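Local coordinates for heat shock protease HtrA (Thermotoga maritima, PDB 1L1J), which probably acts as an ATP-independent serine endopeptidase of the heat-shock response, represented here by its trypsin-like protease domain, at residues Leu70-Val75 against Glu102-Val107; Ala134-Asn139 against Gly185-Ile190; Leu171-Ala176 against Val208-Ala213. All coordinates share one frame; numbering follows the deposited sequence.

The three contacts are antiparallel strand pairings in the two-barrel fold of a trypsin-like protease. Contact 1 belongs to the N-terminal sheet, is largely buried with Y73 and H74 partly exposed, and ends in polar chemistry, the histidine and aspartate of the predicted charge relay. Contacts 2 and 3 share the other sheet. Their centres are about 12 Å apart, and they touch through apolar atoms, L187 CD2 lying 3.6 Å from A213 CB. Contact 2 is wholly buried, with aliphatic side chains on both faces. Contact 3 is mostly buried along its strands, Q173 excepted, and opens to solvent at N209 and L210. Contact 1, about 16 Å from contact 2 and 17 Å from contact 3 between centres, touches neither.

Contact 1: Leu70-Val75 against Glu102-Val107; sequences LTNYHV and ELDIAV
L70 lays its CD2 beside CG2 of I105 at 3.8 Å, the two side chains running alongside each other in the same direction, and V219 of helix 216-223 packs on both. T71 turns to the opposite face of the antiparallel pair, the face of A106. Its N gives A106 O a weak, bent hydrogen bond of 3.0 Å, its CG2 rests near the same carbonyl, and its OG1, anti to the backbone N (chi1 -175°), is held by S59 O of strand 54-64. N72 stands at the N-cap position of helix 73-76. Its ND2 donates to D104 O at 2.8 Å, meeting the carbonyl almost head-on, while its amide stacks on the D104 carboxylate with the planes 15° apart. The other end of that amide, OD1, is hydrogen-bonded to S183 OG. Y73 N makes a second, weak bond to D104 O at 3.2 Å, and the Y73 ring takes the A106 methyl at its edge, CD1 to CB 4.1 Å. H74 then grips the carboxylate twice. H74 N reaches D104 OD2 at 2.8 Å from the syn side, and H74 ND1 reaches the syn lone pair of D104 OD1 at 2.8 Å, with that oxygen tilted from the ring plane. N72 CB lies over one face of the imidazole, offset toward its rim, and F35 meets the ring edge-to-face. With one carboxylate oxygen on the H74 backbone and the other on its ring, D104 is probably hindered from rotating, and the ND1 bond is likely to limit the turning of the imidazole. The D104-H74 bonds are consistent with the predicted charge relay, in which the aspartate orients the histidine; separately, N72 ties D104 O to the hydroxyl of S183, the predicted nucleophile.

Contact 2: Ala134-Asn139 against Gly185-Ile190; sequences AIAIGN and GPLLNI
L187 holds CG anti to its backbone N (chi1 -173°), which carries CD1 across to the methyls of both A134 and A136. I137 CG1 (chi1 -53°) and L188 CG (chi1 -50°) both lie anti to the carbonyl carbon, a setting that lets the two CD1 atoms meet. The pairing is an antiparallel ladder in the second β-barrel of the trypsin-like fold, and its strand 186-188 follows closely on S183, the predicted catalytic serine. On one face, L187 CD1 sits 3.9 Å from A134 CB and 4.0 Å from A136 CB, a branched tip lying over two small residues that alternate along the neighbouring strand. N198 of strand 193-198 adjoins A136 and L187 on this face. On the other face, I137 and L188 cross at a slant, tip to tip, with I137 CD1 and L188 CD1 3.8 Å apart. V9 of helix 5-13 packs on L188 and also on I135, so that the N-terminal helix closes over this side of the ladder. The backbones are tied by a reciprocal pair of hydrogen bonds, I135 N to L188 O at 3.0 Å and L188 N to I135 O at 2.8 Å. A third bond runs from I137 N to P186 O, and that acceptor also takes a weak one from N198 ND2. P186 has no N-H to give, so its part in the backbone bonding is its carbonyl; its ring CD also packs against I137 CB. A side chain on G185 would point toward the partner strand and run into I137 O; the glycine instead lets its CA approach that oxygen in a CA-H...O contact. I135 CD1, standing out from its strand, comes within 3.6 Å of N189 O just past the end of strand 186-188.

Contact 3: Leu171-Ala176 against Val208-Ala213; sequences LIQTDA and VNLGFA
Q173 and F212 lie side by side and point the same way from neighbouring strands, the amide plane of the glutamine turned 49° from the phenyl ring. With CG anti to the backbone N (chi1 -170°) and the chain extended beyond it, Q173 runs beside F212, its CG 3.8 Å from F212 CE2. Its amide goes on past the phenylalanine to L210, whose side chain it crosses at a slant, and Q173 NE2 comes to rest 3.9 Å from L210 CD2. The other amide atom, OE1, takes a weak hydrogen bond from R157 NH1 of strand 146-160. An alanine in place of Q173 would lose the contact to L210 CD2 and would probably leave the F212 ring less covered on this side and R157 NH1 without this acceptor. On the far side of F212, L171 stands at about a right angle to it and sets CD1 4.0 Å from F212 CB. I159 and V202 pack on both of these residues. The two strands are antiparallel neighbours in the second β-barrel of the trypsin-like fold, and strand 211-215 leads directly into helix 216-223. Their backbones are laced by two reciprocal pairs of hydrogen bonds: I172 with A213, where I172 N to A213 O is 2.6 Å, and T174 with G211, where T174 N to G211 O is 2.9 Å. I172 and A213 face away from the Q173 and F212 side, their CB atoms 4.3 Å apart. T174 is on that same face, opposite G211. Beyond the ladder the two segments stay close: D175 CA points its hydrogen at N209 O, 3.4 Å away, while D175 OD1 is hydrogen-bonded to V151 N.

Contact 1: Leu70-Val75 against Glu102-Val107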
loop_
_atom_site.group_PDB
_atom_site.type_symbol
_atom_site.label_atom_id
_atom_site.label_comp_id
_atom_site.label_asym_id
_atom_site.label_seq_id
_atom_site.Cartn_x
_atom_site.Cartn_y
_atom_site.Cartn_z
ATOM N N LEU A 70 -1.073 0.105 7.881
ATOM C CA LEU A 70 -0.310 1.127 7.180
ATOM C C LEU A 70 -0.811 1.171 5.751
ATOM O O LEU A 70 -1.381 0.196 5.252
ATOM C CB LEU A 70 1.180 0.785 7.188
ATOM C CG LEU A 70 1.942 1.184 8.447
ATOM C CD1 LEU A 70 3.243 0.390 8.586
ATOM C CD2 LEU A 70 2.194 2.678 8.377
ATOM N N THR A 71 -0.606 2.307 5.100
ATOM C CA THR A 71 -1.014 2.484 3.718
ATOM C C THR A 71 -0.495 3.817 3.226
ATOM O O THR A 71 0.319 4.462 3.890
ATOM C CB THR A 71 -2.543 2.472 3.556
ATOM O OG1 THR A 71 -2.873 2.544 2.162
ATOM C CG2 THR A 71 -3.163 3.658 4.278
ATOM N N ASN A 72 -0.960 4.230 2.055
ATOM C CA ASN A 72 -0.536 5.500 1.504
ATOM C C ASN A 72 -1.489 6.604 1.952
ATOM O O ASN A 72 -2.710 6.416 1.956
ATOM C CB ASN A 72 -0.478 5.408 -0.020
ATOM C CG ASN A 72 0.921 5.138 -0.525
ATOM O OD1 ASN A 72 1.113 4.690 -1.652
ATOM N ND2 ASN A 72 1.914 5.432 0.311
ATOM N N TYR A 73 -0.929 7.746 2.349
ATOM C CA TYR A 73 -1.752 8.851 2.803
ATOM C C TYR A 73 -2.706 9.299 1.718
ATOM O O TYR A 73 -3.857 9.601 2.001
ATOM C CB TYR A 73 -0.902 10.045 3.224
ATOM C CG TYR A 73 -1.746 11.182 3.767
ATOM C CD1 TYR A 73 -2.402 11.057 4.996
ATOM C CD2 TYR A 73 -1.919 12.369 3.045
ATOM C CE1 TYR A 73 -3.205 12.075 5.490
ATOM C CE2 TYR A 73 -2.723 13.398 3.531
ATOM C CZ TYR A 73 -3.362 13.241 4.756
ATOM O OH TYR A 73 -4.161 14.238 5.264
ATOM N N HIS A 74 -2.236 9.355 0.476
ATOM C CA HIS A 74 -3.103 9.785 -0.614
ATOM C C HIS A 74 -4.306 8.861 -0.708
ATOM O O HIS A 74 -5.377 9.263 -1.148
ATOM C CB HIS A 74 -2.342 9.818 -1.952
ATOM C CG HIS A 74 -1.940 8.466 -2.472
ATOM N ND1 HIS A 74 -0.626 8.121 -2.705
ATOM C CD2 HIS A 74 -2.679 7.393 -2.842
ATOM C CE1 HIS A 74 -0.574 6.896 -3.194
ATOM N NE2 HIS A 74 -1.808 6.433 -3.286
ATOM N N VAL A 75 -4.136 7.618 -0.285
ATOM C CA VAL A 75 -5.239 6.676 -0.335
ATOM C C VAL A 75 -6.280 7.151 0.672
ATOM O O VAL A 75 -7.261 7.778 0.287
ATOM C CB VAL A 75 -4.758 5.225 -0.022
ATOM C CG1 VAL A 75 -5.941 4.277 0.122
ATOM C CG2 VAL A 75 -3.855 4.742 -1.150
ATOM N N GLU A 102 3.429 14.683 3.161
ATOM C CA GLU A 102 4.700 14.899 2.484
ATOM C C GLU A 102 5.548 13.614 2.366
ATOM O O GLU A 102 6.400 13.507 1.484
ATOM C CB GLU A 102 5.481 16.015 3.191
ATOM C CG GLU A 102 6.475 16.750 2.287
ATOM C CD GLU A 102 5.806 17.466 1.112
ATOM O OE1 GLU A 102 6.549 17.991 0.250
ATOM O OE2 GLU A 102 4.549 17.508 1.051
ATOM N N LEU A 103 5.313 12.645 3.250
ATOM C CA LEU A 103 6.029 11.365 3.214
ATOM C C LEU A 103 5.105 10.349 2.542
ATOM O O LEU A 103 5.544 9.374 1.923
ATOM C CB LEU A 103 6.334 10.892 4.633
ATOM C CG LEU A 103 7.191 11.822 5.481
ATOM C CD1 LEU A 103 7.078 11.416 6.935
ATOM C CD2 LEU A 103 8.632 11.786 4.997
ATOM N N ASP A 104 3.815 10.618 2.694
ATOM C CA ASP A 104 2.720 9.818 2.168
ATOM C C ASP A 104 2.537 8.485 2.882
ATOM O O ASP A 104 2.274 7.460 2.253
ATOM C CB ASP A 104 2.865 9.593 0.662
ATOM C CG ASP A 104 1.565 9.118 0.024
ATOM O OD1 ASP A 104 1.570 8.756 -1.171
ATOM O OD2 ASP A 104 0.530 9.109 0.723
ATOM N N ILE A 105 2.687 8.519 4.204
ATOM C CA ILE A 105 2.499 7.351 5.056
ATOM C C ILE A 105 1.200 7.628 5.802
ATOM O O ILE A 105 0.813 8.787 5.968
ATOM C CB ILE A 105 3.630 7.196 6.092
ATOM C CG1 ILE A 105 4.960 6.943 5.383
ATOM C CG2 ILE A 105 3.320 6.053 7.039
ATOM C CD1 ILE A 105 6.132 6.698 6.332
ATOM N N ALA A 106 0.522 6.577 6.250
ATOM C CA ALA A 106 -0.729 6.756 6.969
ATOM C C ALA A 106 -1.106 5.487 7.703
ATOM O O ALA A 106 -1.118 4.412 7.119
ATOM C CB ALA A 106 -1.834 7.146 5.998
ATOM N N VAL A 107 -1.411 5.614 8.989
ATOM C CA VAL A 107 -1.792 4.460 9.786
ATOM C C VAL A 107 -3.287 4.476 10.122
ATOM O O VAL A 107 -3.887 5.526 10.369
ATOM C CB VAL A 107 -0.959 4.376 11.083
ATOM C CG1 VAL A 107 -1.232 5.587 11.958
ATOM C CG2 VAL A 107 -1.272 3.080 11.815
#

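Contact 2: Ala134-Asn139 against Gly185-Ile190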
loop_
_atom_site.group_PDB
_atom_site.type_symbol
_atom_site.label_atom_id
_atom_site.label_comp_id
_atom_site.label_asym_id
_atom_site.label_seq_id
_atom_site.Cartn_x
_atom_site.Cartn_y
_atom_site.Cartn_z
ATOM N N ALA A 134 11.899 -8.257 -4.882
ATOM C CA ALA A 134 10.898 -7.511 -4.123
ATOM C C ALA A 134 9.515 -7.980 -4.598
ATOM O O ALA A 134 9.261 -8.095 -5.798
ATOM C CB ALA A 134 11.053 -6.033 -4.353
ATOM N N ILE A 135 8.619 -8.253 -3.663
ATOM C CA ILE A 135 7.312 -8.727 -4.056
ATOM C C ILE A 135 6.286 -7.691 -3.640
ATOM O O ILE A 135 6.130 -7.427 -2.458
ATOM C CB ILE A 135 7.013 -10.092 -3.379
ATOM C CG1 ILE A 135 8.262 -10.984 -3.426
ATOM C CG2 ILE A 135 5.883 -10.806 -4.104
ATOM C CD1 ILE A 135 8.115 -12.303 -2.697
ATOM N N ALA A 136 5.609 -7.085 -4.607
ATOM C CA ALA A 136 4.594 -6.084 -4.308
ATOM C C ALA A 136 3.257 -6.790 -4.147
ATOM O O ALA A 136 2.885 -7.610 -4.992
ATOM C CB ALA A 136 4.512 -5.096 -5.426
ATOM N N ILE A 137 2.535 -6.508 -3.064
ATOM C CA ILE A 137 1.235 -7.151 -2.872
ATOM C C ILE A 137 0.135 -6.121 -2.746
ATOM O O ILE A 137 0.297 -5.101 -2.063
ATOM C CB ILE A 137 1.186 -8.052 -1.625
ATOM C CG1 ILE A 137 2.331 -9.067 -1.650
ATOM C CG2 ILE A 137 -0.131 -8.810 -1.608
ATOM C CD1 ILE A 137 2.084 -10.309 -0.840
ATOM N N GLY A 138 -0.986 -6.381 -3.412
ATOM C CA GLY A 138 -2.100 -5.452 -3.368
ATOM C C GLY A 138 -3.408 -6.168 -3.113
ATOM O O GLY A 138 -3.456 -7.407 -3.128
ATOM N N ASN A 139 -4.482 -5.411 -2.901
ATOM C CA ASN A 139 -5.753 -6.056 -2.632
ATOM C C ASN A 139 -6.967 -5.151 -2.805
ATOM O O ASN A 139 -7.938 -5.260 -2.054
ATOM C CB ASN A 139 -5.729 -6.616 -1.210
ATOM C CG ASN A 139 -6.910 -7.523 -0.926
ATOM O OD1 ASN A 139 -7.871 -7.566 -1.698
ATOM N ND2 ASN A 139 -6.849 -8.251 0.186
ATOM N N GLY A 185 -0.185 -1.241 -0.485
ATOM C CA GLY A 185 0.105 -2.612 -0.076
ATOM C C GLY A 185 1.570 -2.704 0.351
ATOM O O GLY A 185 2.259 -1.684 0.371
ATOM N N PRO A 186 2.088 -3.888 0.701
ATOM C CA PRO A 186 3.497 -3.860 1.096
ATOM C C PRO A 186 4.444 -4.323 -0.008
ATOM O O PRO A 186 4.021 -4.955 -0.982
ATOM C CB PRO A 186 3.523 -4.808 2.285
ATOM C CG PRO A 186 2.604 -5.896 1.808
ATOM C CD PRO A 186 1.438 -5.123 1.179
ATOM N N LEU A 187 5.723 -3.991 0.152
ATOM C CA LEU A 187 6.773 -4.407 -0.776
ATOM C C LEU A 187 7.647 -5.323 0.084
ATOM O O LEU A 187 8.354 -4.848 0.969
ATOM C CB LEU A 187 7.602 -3.207 -1.253
ATOM C CG LEU A 187 8.624 -3.517 -2.361
ATOM C CD1 LEU A 187 7.882 -3.807 -3.656
ATOM C CD2 LEU A 187 9.574 -2.358 -2.561
ATOM N N LEU A 188 7.611 -6.628 -0.179
ATOM C CA LEU A 188 8.373 -7.594 0.625
ATOM C C LEU A 188 9.694 -8.151 0.066
ATOM O O LEU A 188 10.064 -7.935 -1.092
ATOM C CB LEU A 188 7.471 -8.788 0.970
ATOM C CG LEU A 188 6.079 -8.557 1.558
ATOM C CD1 LEU A 188 5.232 -9.788 1.272
ATOM C CD2 LEU A 188 6.149 -8.265 3.061
ATOM N N ASN A 189 10.366 -8.900 0.941
ATOM C CA ASN A 189 11.627 -9.598 0.687
ATOM C C ASN A 189 11.333 -11.022 0.298
ATOM O O ASN A 189 10.188 -11.395 0.082
ATOM C CB ASN A 189 12.449 -9.691 1.956
ATOM C CG ASN A 189 13.070 -8.408 2.332
ATOM O OD1 ASN A 189 13.617 -8.273 3.420
ATOM N ND2 ASN A 189 13.006 -7.435 1.421
ATOM N N ILE A 190 12.385 -11.826 0.236
ATOM C CA ILE A 190 12.225 -13.237 -0.057
ATOM C C ILE A 190 12.036 -13.827 1.317
ATOM O O ILE A 190 11.722 -14.999 1.473
ATOM C CB ILE A 190 13.470 -13.872 -0.707
ATOM C CG1 ILE A 190 14.702 -12.971 -0.525
ATOM C CG2 ILE A 190 13.155 -14.223 -2.149
ATOM C CD1 ILE A 190 14.642 -11.595 -1.244
#

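Contact 3: Leu171-Ala176 against Val208-Ala213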
loop_
_atom_site.group_PDB
_atom_site.type_symbol
_atom_site.label_atom_id
_atom_site.label_comp_id
_atom_site.label_asym_id
_atom_site.label_seq_id
_atom_site.Cartn_x
_atom_site.Cartn_y
_atom_site.Cartn_z
ATOM N N LEU A 171 12.676 7.393 -1.765
ATOM C CA LEU A 171 12.019 6.202 -2.287
ATOM C C LEU A 171 12.874 5.034 -2.757
ATOM O O LEU A 171 13.988 5.203 -3.267
ATOM C CB LEU A 171 11.088 6.610 -3.430
ATOM C CG LEU A 171 10.086 7.716 -3.101
ATOM C CD1 LEU A 171 9.375 8.147 -4.368
ATOM C CD2 LEU A 171 9.098 7.227 -2.039
ATOM N N ILE A 172 12.328 3.839 -2.570
ATOM C CA ILE A 172 12.971 2.624 -3.039
ATOM C C ILE A 172 12.377 2.426 -4.420
ATOM O O ILE A 172 11.181 2.631 -4.613
ATOM C CB ILE A 172 12.614 1.401 -2.166
ATOM C CG1 ILE A 172 13.411 1.457 -0.852
ATOM C CG2 ILE A 172 12.896 0.111 -2.946
ATOM C CD1 ILE A 172 12.916 0.551 0.258
ATOM N N GLN A 173 13.217 2.051 -5.376
ATOM C CA GLN A 173 12.782 1.818 -6.753
ATOM C C GLN A 173 12.805 0.309 -7.061
ATOM O O GLN A 173 13.641 -0.425 -6.524
ATOM C CB GLN A 173 13.715 2.563 -7.710
ATOM C CG GLN A 173 13.263 2.627 -9.164
ATOM C CD GLN A 173 14.340 3.222 -10.065
ATOM O OE1 GLN A 173 15.051 4.139 -9.664
ATOM N NE2 GLN A 173 14.458 2.708 -11.286
ATOM N N THR A 174 11.877 -0.147 -7.902
ATOM C CA THR A 174 11.790 -1.566 -8.295
ATOM C C THR A 174 11.350 -1.674 -9.736
ATOM O O THR A 174 10.702 -0.769 -10.275
ATOM C CB THR A 174 10.715 -2.370 -7.501
ATOM O OG1 THR A 174 9.812 -1.465 -6.852
ATOM C CG2 THR A 174 11.356 -3.291 -6.492
ATOM N N ASP A 175 11.693 -2.786 -10.368
ATOM C CA ASP A 175 11.239 -2.981 -11.729
ATOM C C ASP A 175 9.949 -3.808 -11.620
ATOM O O ASP A 175 9.412 -4.287 -12.621
ATOM C CB ASP A 175 12.301 -3.670 -12.588
ATOM C CG ASP A 175 12.938 -4.825 -11.898
ATOM O OD1 ASP A 175 12.336 -5.366 -10.950
ATOM O OD2 ASP A 175 14.045 -5.206 -12.306
ATOM N N ALA A 176 9.467 -3.964 -10.383
ATOM C CA ALA A 176 8.205 -4.656 -10.120
ATOM C C ALA A 176 7.134 -3.608 -10.383
ATOM O O ALA A 176 7.243 -2.484 -9.914
ATOM C CB ALA A 176 8.133 -5.099 -8.684
ATOM N N VAL A 208 7.276 3.260 -17.974
ATOM C CA VAL A 208 7.403 1.841 -17.676
ATOM C C VAL A 208 8.371 1.451 -16.561
ATOM O O VAL A 208 9.157 2.264 -16.079
ATOM C CB VAL A 208 7.782 1.070 -18.976
ATOM C CG1 VAL A 208 7.849 -0.434 -18.728
ATOM C CG2 VAL A 208 6.757 1.373 -20.059
ATOM N N ASN A 209 8.266 0.189 -16.159
ATOM C CA ASN A 209 9.090 -0.441 -15.132
ATOM C C ASN A 209 9.678 0.414 -14.013
ATOM O O ASN A 209 10.556 -0.048 -13.277
ATOM C CB ASN A 209 10.211 -1.212 -15.814
ATOM C CG ASN A 209 9.697 -2.398 -16.604
ATOM O OD1 ASN A 209 9.232 -3.380 -16.026
ATOM N ND2 ASN A 209 9.775 -2.315 -17.929
ATOM N N LEU A 210 9.202 1.647 -13.872
ATOM C CA LEU A 210 9.702 2.526 -12.825
ATOM C C LEU A 210 8.706 2.532 -11.675
ATOM O O LEU A 210 7.724 3.268 -11.706
ATOM C CB LEU A 210 9.896 3.942 -13.370
ATOM C CG LEU A 210 11.350 4.312 -13.663
ATOM C CD1 LEU A 210 11.443 4.895 -15.057
ATOM C CD2 LEU A 210 11.857 5.287 -12.622
ATOM N N GLY A 211 8.958 1.701 -10.671
ATOM C CA GLY A 211 8.065 1.628 -9.535
ATOM C C GLY A 211 8.799 2.116 -8.315
ATOM O O GLY A 211 10.030 2.046 -8.280
ATOM N N PHE A 212 8.063 2.610 -7.323
ATOM C CA PHE A 212 8.690 3.126 -6.108
ATOM C C PHE A 212 7.964 2.726 -4.840
ATOM O O PHE A 212 6.784 2.390 -4.859
ATOM C CB PHE A 212 8.795 4.652 -6.161
ATOM C CG PHE A 212 9.497 5.169 -7.380
ATOM C CD1 PHE A 212 8.800 5.392 -8.567
ATOM C CD2 PHE A 212 10.860 5.441 -7.346
ATOM C CE1 PHE A 212 9.456 5.891 -9.684
ATOM C CE2 PHE A 212 11.519 5.942 -8.466
ATOM C CZ PHE A 212 10.823 6.165 -9.629
ATOM N N ALA A 213 8.683 2.783 -3.731
ATOM C CA ALA A 213 8.111 2.429 -2.446
ATOM C C ALA A 213 8.771 3.259 -1.370
ATOM O O ALA A 213 9.878 3.775 -1.564
ATOM C CB ALA A 213 8.324 0.949 -2.165
#